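Local coordinates for beta-galacturonidase (Eisenbergiella tayi, PDB 6NCW), which probably hydrolyses beta-linked galacturonides as a family 2 glycoside hydrolase, and binds galacturonate in a pocket of its TIM-barrel domain, at residues Y371-C379 with C389-I397; L419-Y430 with E455-I466. All coordinates share one frame; numbering follows the deposited sequence. Where two conformers were deposited one is given.

Contact 1 (Y371-C379 with C389-I397); sequences YIWGILNEC and CYSEQYELI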
# COMPACT_ATOMS: atom_id res chain seq x y z
N TYR A 371 -21.65 1.42 33.02
CA TYR A 371 -21.32 1.60 34.42
C TYR A 371 -21.03 3.04 34.80
O TYR A 371 -20.96 3.35 36.00
CB TYR A 371 -20.12 0.71 34.80
CG TYR A 371 -18.80 1.25 34.31
CD1 TYR A 371 -18.38 1.06 32.98
CD2 TYR A 371 -17.97 1.98 35.16
CE1 TYR A 371 -17.18 1.55 32.54
CE2 TYR A 371 -16.77 2.49 34.73
CZ TYR A 371 -16.38 2.27 33.42
OH TYR A 371 -15.20 2.80 33.02
N ILE A 372 -20.93 3.95 33.82
CA ILE A 372 -20.59 5.34 34.10
C ILE A 372 -21.15 6.22 33.00
O ILE A 372 -21.19 5.82 31.83
CB ILE A 372 -19.06 5.50 34.25
CG1 ILE A 372 -18.70 6.90 34.71
CG2 ILE A 372 -18.37 5.14 32.94
CD1 ILE A 372 -17.25 7.04 35.11
N TRP A 373 -21.60 7.42 33.37
CA TRP A 373 -22.02 8.43 32.40
C TRP A 373 -20.92 9.47 32.23
O TRP A 373 -20.43 10.02 33.22
CB TRP A 373 -23.31 9.13 32.83
CG TRP A 373 -24.53 8.24 33.01
CD1 TRP A 373 -25.22 8.02 34.18
CD2 TRP A 373 -25.21 7.49 32.00
NE1 TRP A 373 -26.28 7.18 33.95
CE2 TRP A 373 -26.30 6.84 32.63
CE3 TRP A 373 -25.01 7.30 30.63
CZ2 TRP A 373 -27.18 6.00 31.92
CZ3 TRP A 373 -25.88 6.48 29.93
CH2 TRP A 373 -26.95 5.84 30.58
N GLY A 374 -20.60 9.80 30.98
CA GLY A 374 -19.63 10.85 30.72
C GLY A 374 -20.28 12.07 30.10
O GLY A 374 -21.34 11.97 29.48
N ILE A 375 -19.65 13.24 30.23
CA ILE A 375 -20.14 14.42 29.54
C ILE A 375 -18.97 15.21 28.95
O ILE A 375 -17.84 15.12 29.42
CB ILE A 375 -20.98 15.34 30.45
CG1 ILE A 375 -20.16 15.84 31.65
CG2 ILE A 375 -22.24 14.65 30.93
CD1 ILE A 375 -20.94 16.80 32.55
N LEU A 376 -19.28 15.97 27.89
CA LEU A 376 -18.47 17.13 27.48
C LEU A 376 -16.98 16.80 27.38
O LEU A 376 -16.12 17.49 27.96
CB LEU A 376 -18.70 18.29 28.45
CG LEU A 376 -20.14 18.78 28.56
CD1 LEU A 376 -20.17 19.99 29.50
CD2 LEU A 376 -20.75 19.10 27.18
N ASN A 377 -16.68 15.75 26.61
CA ASN A 377 -15.30 15.40 26.30
C ASN A 377 -14.50 16.61 25.82
O ASN A 377 -14.86 17.25 24.83
CB ASN A 377 -15.28 14.30 25.23
CG ASN A 377 -13.88 13.99 24.77
OD1 ASN A 377 -13.17 13.20 25.41
ND2 ASN A 377 -13.45 14.61 23.66
N GLU A 378 -13.42 16.91 26.54
CA GLU A 378 -12.47 17.97 26.19
C GLU A 378 -13.15 19.33 25.94
O GLU A 378 -12.67 20.13 25.14
CB GLU A 378 -11.63 17.57 24.97
CG GLU A 378 -10.70 16.39 25.25
CD GLU A 378 -9.59 16.25 24.22
OE1 GLU A 378 -9.62 16.99 23.20
OE2 GLU A 378 -8.68 15.40 24.44
N CYS A 379 -14.24 19.62 26.63
CA CYS A 379 -14.84 20.94 26.51
C CYS A 379 -14.15 21.90 27.49
O CYS A 379 -13.12 21.56 28.10
CB CYS A 379 -16.35 20.83 26.66
SG CYS A 379 -17.08 19.89 25.26
N CYS A 389 -21.83 25.11 32.74
CA CYS A 389 -22.40 24.04 31.92
C CYS A 389 -22.12 22.67 32.51
O CYS A 389 -23.01 21.81 32.58
CB CYS A 389 -21.84 24.12 30.49
SG CYS A 389 -22.23 25.64 29.61
N TYR A 390 -20.86 22.40 32.91
CA TYR A 390 -20.57 21.11 33.52
C TYR A 390 -21.49 20.88 34.71
O TYR A 390 -22.05 19.79 34.87
CB TYR A 390 -19.10 21.01 33.94
CG TYR A 390 -18.14 20.64 32.83
CD1 TYR A 390 -17.67 19.33 32.68
CD2 TYR A 390 -17.69 21.60 31.92
CE1 TYR A 390 -16.77 18.99 31.66
CE2 TYR A 390 -16.79 21.28 30.90
CZ TYR A 390 -16.34 19.98 30.77
OH TYR A 390 -15.46 19.69 29.75
N SER A 391 -21.67 21.90 35.55
CA SER A 391 -22.49 21.73 36.74
C SER A 391 -23.93 21.41 36.36
O SER A 391 -24.52 20.47 36.90
CB SER A 391 -22.43 22.99 37.62
OG SER A 391 -23.02 22.75 38.90
N GLU A 392 -24.49 22.15 35.40
CA GLU A 392 -25.86 21.92 34.98
C GLU A 392 -26.07 20.50 34.48
O GLU A 392 -27.09 19.87 34.77
CB GLU A 392 -26.26 22.91 33.89
CG GLU A 392 -26.28 24.36 34.29
CD GLU A 392 -26.55 25.26 33.09
OE1 GLU A 392 -26.85 26.46 33.28
OE2 GLU A 392 -26.46 24.75 31.96
N GLN A 393 -25.11 19.99 33.69
CA GLN A 393 -25.30 18.70 33.05
C GLN A 393 -25.06 17.56 34.03
O GLN A 393 -25.76 16.54 33.99
CB GLN A 393 -24.40 18.59 31.82
CG GLN A 393 -24.75 19.66 30.79
CD GLN A 393 -23.95 19.56 29.51
OE1 GLN A 393 -23.49 18.48 29.11
NE2 GLN A 393 -23.79 20.70 28.85
N TYR A 394 -24.09 17.71 34.92
CA TYR A 394 -23.88 16.72 35.97
C TYR A 394 -25.12 16.59 36.85
O TYR A 394 -25.49 15.47 37.23
CB TYR A 394 -22.67 17.12 36.82
CG TYR A 394 -21.32 16.69 36.29
CD1 TYR A 394 -20.25 17.57 36.32
CD2 TYR A 394 -21.09 15.40 35.83
CE1 TYR A 394 -19.00 17.20 35.88
CE2 TYR A 394 -19.83 15.01 35.38
CZ TYR A 394 -18.79 15.93 35.41
OH TYR A 394 -17.52 15.59 34.99
N GLU A 395 -25.75 17.72 37.20
CA GLU A 395 -26.96 17.65 38.03
C GLU A 395 -28.15 17.12 37.24
O GLU A 395 -29.01 16.46 37.82
CB GLU A 395 -27.29 19.02 38.63
CG GLU A 395 -28.54 19.05 39.55
CD GLU A 395 -28.54 17.98 40.66
OE1 GLU A 395 -29.39 17.06 40.62
OE2 GLU A 395 -27.69 18.07 41.58
N LEU A 396 -28.21 17.39 35.94
CA LEU A 396 -29.24 16.76 35.11
C LEU A 396 -29.09 15.23 35.13
O LEU A 396 -30.08 14.51 35.28
CB LEU A 396 -29.17 17.30 33.68
CG LEU A 396 -30.17 16.76 32.66
CD1 LEU A 396 -31.64 17.02 33.07
CD2 LEU A 396 -29.88 17.38 31.30
N ILE A 397 -27.85 14.73 35.02
CA ILE A 397 -27.64 13.28 35.06
C ILE A 397 -28.14 12.71 36.38
O ILE A 397 -28.85 11.70 36.41
CB ILE A 397 -26.16 12.94 34.84
CG1 ILE A 397 -25.72 13.27 33.41
CG2 ILE A 397 -25.90 11.48 35.15
CD1 ILE A 397 -24.25 13.10 33.24
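Ile-375 and Leu-376 each lay a terminal methyl over the face of a tyrosine ring of helix 384-400. The CD1 of Ile-375 stands 3.5 Å from the centroid of the Tyr-394 ring, only 9° off the ring normal, a CH-pi contact. One turn back along the helix, Leu-376 CD1 sits in the same way above the centre of Tyr-390, 3.7 Å from its centroid. The Ile-375 methyl gets there because CG1 lies between the backbone N and the carbonyl carbon (chi1 60°) and CD1 then extends straight on. That leaves CG2 to meet CD1 of Ile-397 at 3.4 Å, a tight carbon pair. The CG2 branch of Ile-397 in turn rests against CD1 of the Trp-373 indole at 3.7 Å.

Leu-376 is also met by Gln-393; the two side chains approach from opposite directions, and the amide OE1 lies in van der Waals contact with Leu-376 CG (3.4 Å). The phenol of Tyr-390 reaches past Leu-376 CB into the type II turn of residues 376-379, where its OH lies 2.9 Å from Leu-376 O and 3.4 Å from Cys-379 CB. The turn itself is closed by Cys-379 N donating to Leu-376 O. In this turn the CB atoms of Asn-377 and Glu-378 point away from the helix; Asn-377 belongs to the galacturonate site.

Second-shell bonds anchor residues 373-376: Asn-334 OD1 accepts from Leu-376 N, Ser-408 OG meets Ile-375 O, and Trp-373 NE1 is bound by Asp-401. The contact thus forms the first half of a beta-alpha-beta unit of the TIM barrel. Helix 349-364 touches Trp-373 and Leu-376 of the strand segment and Gln-393 of the helix, while strand 406-410 meets both tyrosines through Ser-408.

Contact 2 (L419-Y430 with E455-I466); sequences LGYPEVVSYNIY and EGTGKPFLITEI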
# COMPACT_ATOMS: atom_id res chain seq x y z
N LEU A 419 -13.23 19.45 38.56
CA LEU A 419 -13.00 18.10 39.05
C LEU A 419 -13.67 17.84 40.40
O LEU A 419 -13.71 16.69 40.84
CB LEU A 419 -11.50 17.83 39.14
CG LEU A 419 -10.72 17.90 37.83
CD1 LEU A 419 -9.26 17.60 38.09
CD2 LEU A 419 -11.32 16.95 36.76
N GLY A 420 -14.21 18.87 41.06
CA GLY A 420 -14.98 18.62 42.26
C GLY A 420 -16.32 17.95 41.99
O GLY A 420 -16.88 17.32 42.90
N TYR A 421 -16.83 18.05 40.76
CA TYR A 421 -18.19 17.60 40.48
C TYR A 421 -18.33 16.10 40.23
O TYR A 421 -19.28 15.50 40.75
CB TYR A 421 -18.76 18.35 39.28
CG TYR A 421 -18.98 19.84 39.48
CD1 TYR A 421 -18.27 20.76 38.73
CD2 TYR A 421 -19.94 20.31 40.37
CE1 TYR A 421 -18.47 22.12 38.88
CE2 TYR A 421 -20.16 21.68 40.53
CZ TYR A 421 -19.41 22.58 39.79
OH TYR A 421 -19.61 23.93 39.93
N PRO A 422 -17.47 15.44 39.44
CA PRO A 422 -17.72 14.03 39.13
C PRO A 422 -17.27 13.07 40.23
O PRO A 422 -16.44 13.39 41.09
CB PRO A 422 -16.87 13.81 37.86
CG PRO A 422 -15.75 14.77 38.01
CD PRO A 422 -16.38 16.00 38.61
N GLU A 423 -17.79 11.85 40.14
CA GLU A 423 -17.31 10.77 41.01
C GLU A 423 -15.95 10.24 40.59
O GLU A 423 -15.22 9.70 41.42
CB GLU A 423 -18.31 9.62 41.04
CG GLU A 423 -19.56 9.88 41.85
CD GLU A 423 -20.49 10.87 41.19
OE1 GLU A 423 -20.61 10.88 39.94
OE2 GLU A 423 -21.09 11.66 41.94
N VAL A 424 -15.63 10.31 39.30
CA VAL A 424 -14.35 9.82 38.78
C VAL A 424 -13.69 10.97 38.03
O VAL A 424 -14.37 11.72 37.32
CB VAL A 424 -14.55 8.60 37.86
CG1 VAL A 424 -13.20 8.08 37.33
CG2 VAL A 424 -15.30 7.52 38.59
N VAL A 425 -12.37 11.11 38.22
CA VAL A 425 -11.56 12.07 37.46
C VAL A 425 -10.95 11.35 36.26
O VAL A 425 -10.32 10.30 36.42
CB VAL A 425 -10.45 12.68 38.33
CG1 VAL A 425 -9.66 13.69 37.52
CG2 VAL A 425 -11.03 13.29 39.61
N SER A 426 -11.10 11.92 35.07
CA SER A 426 -10.62 11.28 33.85
C SER A 426 -9.85 12.27 32.99
O SER A 426 -10.25 13.43 32.85
CB SER A 426 -11.79 10.71 33.04
OG SER A 426 -12.52 9.82 33.85
N TYR A 427 -8.74 11.80 32.41
CA TYR A 427 -7.87 12.66 31.62
C TYR A 427 -7.46 11.99 30.31
O TYR A 427 -7.19 10.79 30.28
CB TYR A 427 -6.64 13.04 32.43
CG TYR A 427 -6.81 14.41 33.06
CD1 TYR A 427 -7.31 14.56 34.35
CD2 TYR A 427 -6.50 15.55 32.34
CE1 TYR A 427 -7.47 15.84 34.91
CE2 TYR A 427 -6.65 16.81 32.88
CZ TYR A 427 -7.13 16.96 34.16
OH TYR A 427 -7.27 18.25 34.65
N ASN A 428 -7.49 12.77 29.24
CA ASN A 428 -6.91 12.39 27.95
C ASN A 428 -5.48 12.92 27.89
O ASN A 428 -5.26 14.13 28.02
CB ASN A 428 -7.74 12.97 26.81
CG ASN A 428 -9.19 12.56 26.88
OD1 ASN A 428 -9.54 11.58 27.53
ND2 ASN A 428 -10.06 13.30 26.19
N ILE A 429 -4.52 12.03 27.70
CA ILE A 429 -3.11 12.44 27.65
C ILE A 429 -2.44 11.73 26.48
O ILE A 429 -2.73 10.56 26.20
CB ILE A 429 -2.34 12.15 28.96
CG1 ILE A 429 -2.23 10.65 29.22
CG2 ILE A 429 -2.96 12.89 30.15
CD1 ILE A 429 -1.33 10.29 30.41
N TYR A 430 -1.52 12.43 25.81
CA TYR A 430 -0.76 11.84 24.70
C TYR A 430 0.76 12.03 24.80
O TYR A 430 1.40 12.45 23.84
CB TYR A 430 -1.28 12.42 23.40
CG TYR A 430 -2.70 12.01 23.07
CD1 TYR A 430 -3.78 12.74 23.51
CD2 TYR A 430 -2.95 10.87 22.29
CE1 TYR A 430 -5.08 12.38 23.18
CE2 TYR A 430 -4.23 10.50 21.96
CZ TYR A 430 -5.29 11.25 22.41
OH TYR A 430 -6.58 10.88 22.07
N GLU A 455 -9.88 19.70 43.58
CA GLU A 455 -10.98 19.03 44.27
C GLU A 455 -11.24 17.63 43.72
O GLU A 455 -12.21 16.98 44.15
CB GLU A 455 -12.24 19.87 44.19
CG GLU A 455 -12.18 21.17 45.00
CD GLU A 455 -13.23 22.17 44.54
OE1 GLU A 455 -12.89 23.03 43.69
OE2 GLU A 455 -14.39 22.08 45.02
N GLY A 456 -10.45 17.14 42.78
CA GLY A 456 -10.61 15.75 42.40
C GLY A 456 -9.83 14.80 43.26
O GLY A 456 -9.81 13.60 42.96
N THR A 457 -9.19 15.29 44.33
CA THR A 457 -8.27 14.48 45.11
C THR A 457 -8.99 13.33 45.80
O THR A 457 -10.14 13.46 46.24
CB THR A 457 -7.56 15.35 46.16
OG1 THR A 457 -6.70 14.53 46.95
CG2 THR A 457 -8.58 16.06 47.09
N GLY A 458 -8.32 12.18 45.88
CA GLY A 458 -8.88 11.03 46.55
C GLY A 458 -9.97 10.29 45.81
O GLY A 458 -10.50 9.31 46.35
N LYS A 459 -10.32 10.70 44.59
CA LYS A 459 -11.33 10.02 43.79
C LYS A 459 -10.69 9.00 42.85
O LYS A 459 -9.47 9.02 42.63
CB LYS A 459 -12.13 11.04 42.97
CG LYS A 459 -13.05 11.94 43.78
CD LYS A 459 -13.45 13.12 42.90
CE LYS A 459 -14.44 14.00 43.59
NZ LYS A 459 -14.99 15.05 42.70
N PRO A 460 -11.47 8.06 42.31
CA PRO A 460 -10.91 7.18 41.28
C PRO A 460 -10.46 7.98 40.07
O PRO A 460 -11.00 9.04 39.76
CB PRO A 460 -12.09 6.26 40.93
CG PRO A 460 -12.99 6.33 42.12
CD PRO A 460 -12.86 7.71 42.64
N PHE A 461 -9.45 7.45 39.37
CA PHE A 461 -8.79 8.16 38.27
C PHE A 461 -8.65 7.21 37.09
O PHE A 461 -8.16 6.09 37.25
CB PHE A 461 -7.41 8.68 38.75
CG PHE A 461 -6.54 9.29 37.65
CD1 PHE A 461 -6.83 10.53 37.10
CD2 PHE A 461 -5.39 8.64 37.22
CE1 PHE A 461 -6.02 11.10 36.12
CE2 PHE A 461 -4.58 9.20 36.24
CZ PHE A 461 -4.90 10.43 35.69
N LEU A 462 -9.09 7.67 35.91
CA LEU A 462 -8.97 6.92 34.66
C LEU A 462 -8.21 7.75 33.64
O LEU A 462 -8.37 8.98 33.60
CB LEU A 462 -10.35 6.55 34.10
CG LEU A 462 -11.16 5.45 34.77
CD1 LEU A 462 -12.58 5.42 34.23
CD2 LEU A 462 -10.46 4.10 34.58
N ILE A 463 -7.39 7.10 32.82
CA ILE A 463 -6.89 7.67 31.57
C ILE A 463 -7.90 7.32 30.48
O ILE A 463 -8.01 6.16 30.06
CB ILE A 463 -5.50 7.13 31.20
CG1 ILE A 463 -4.45 7.52 32.26
CG2 ILE A 463 -5.09 7.63 29.80
CD1 ILE A 463 -4.40 9.02 32.52
N THR A 464 -8.67 8.31 30.03
CA THR A 464 -9.74 8.04 29.09
C THR A 464 -9.29 8.10 27.64
O THR A 464 -10.06 7.69 26.76
CB THR A 464 -10.92 9.00 29.32
OG1 THR A 464 -10.44 10.30 29.70
CG2 THR A 464 -11.82 8.44 30.41
N GLU A 465 -8.07 8.58 27.39
CA GLU A 465 -7.42 8.52 26.07
C GLU A 465 -5.91 8.48 26.27
O GLU A 465 -5.38 9.29 27.02
CB GLU A 465 -7.76 9.74 25.20
CG GLU A 465 -9.16 9.71 24.60
CD GLU A 465 -9.55 10.99 23.88
OE1 GLU A 465 -10.77 11.27 23.88
OE2 GLU A 465 -8.67 11.70 23.33
N ILE A 466 -5.25 7.52 25.63
CA ILE A 466 -3.82 7.54 25.37
C ILE A 466 -3.57 6.72 24.10
O ILE A 466 -4.26 5.72 23.84
CB ILE A 466 -3.02 6.99 26.59
CG1 ILE A 466 -1.53 7.30 26.48
CG2 ILE A 466 -3.24 5.49 26.75
CD1 ILE A 466 -0.81 7.26 27.85
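Tyr-430 OH donates to Glu-465 OE2 over 2.6 Å, reaching the carboxylate on its anti side and 29° out of its plane. The same carboxylate is stacked on the amide of Asn-428, the two planes 15° apart, while Asn-428 OD1 accepts a hydrogen bond from Thr-464 OG1 (2.7 Å). Glu-465, a galacturonate-site residue, also forms a salt bridge to Arg-309 through OE1. These two grips, one on each oxygen, would restrain the carboxylate's rotation. At the far end, the extended Lys-459 threads into the 419-423 loop, where NZ bonds Pro-422 O (2.7 Å) and Leu-419 O (2.8 Å), and weakly Gly-420 O.

Between these ends, strands 425-428 and 461-466 run parallel as neighbours in the TIM barrel, joined through helix 439-453 in a beta-alpha-beta crossover. The parallel ladder alternates: Val-425 N to Pro-460 O, Leu-462 N to Val-425 O, Tyr-427 N to Leu-462 O, Thr-464 N to Tyr-427 O, and Ile-429 N to Glu-465 O. A beta bulge at Thr-464, the extra residue opposite the step from Tyr-427 to Asn-428, shifts the register by one, and Thr-464 N approaches its acceptor from above the carbonyl plane.

Ser-426 CB presses on Thr-464 CG2 at 3.5 Å. Tyr-427, Phe-461 and Ile-463 touch helix 439-453, Phe-461 presenting its ring edge to Tyr-427 CD1 (4.1 Å). Ile-429 CD1 meets Ile-463 CD1 at 3.9 Å.

How the contacts relate
Contacts 1 and 2 follow one another along the chain, their centres about 13 Å apart, and reach the same barrel sheet, with strand 406-410 lying between their strands. They converge on the galacturonate site. Asn-428 ND2 probably donates to both Glu-378 OE2 (3.1 Å) and Asn-377 OD1 (3.2 Å), so the turn of contact 1 is tied to the strand of contact 2. Asn-377 OD1 also comes within 3.4 Å of Glu-465 OE1, and Arg-309, the partner of Glu-465, hydrogen-bonds Asn-377 OD1 as well, connecting the two contacts. A glycerol molecule, probably from crystallisation, is hydrogen-bonded by Asn-377, Glu-378 and Glu-465. Away from the pocket, Tyr-394 CD1 packs on Tyr-421 CB at 3.4 Å.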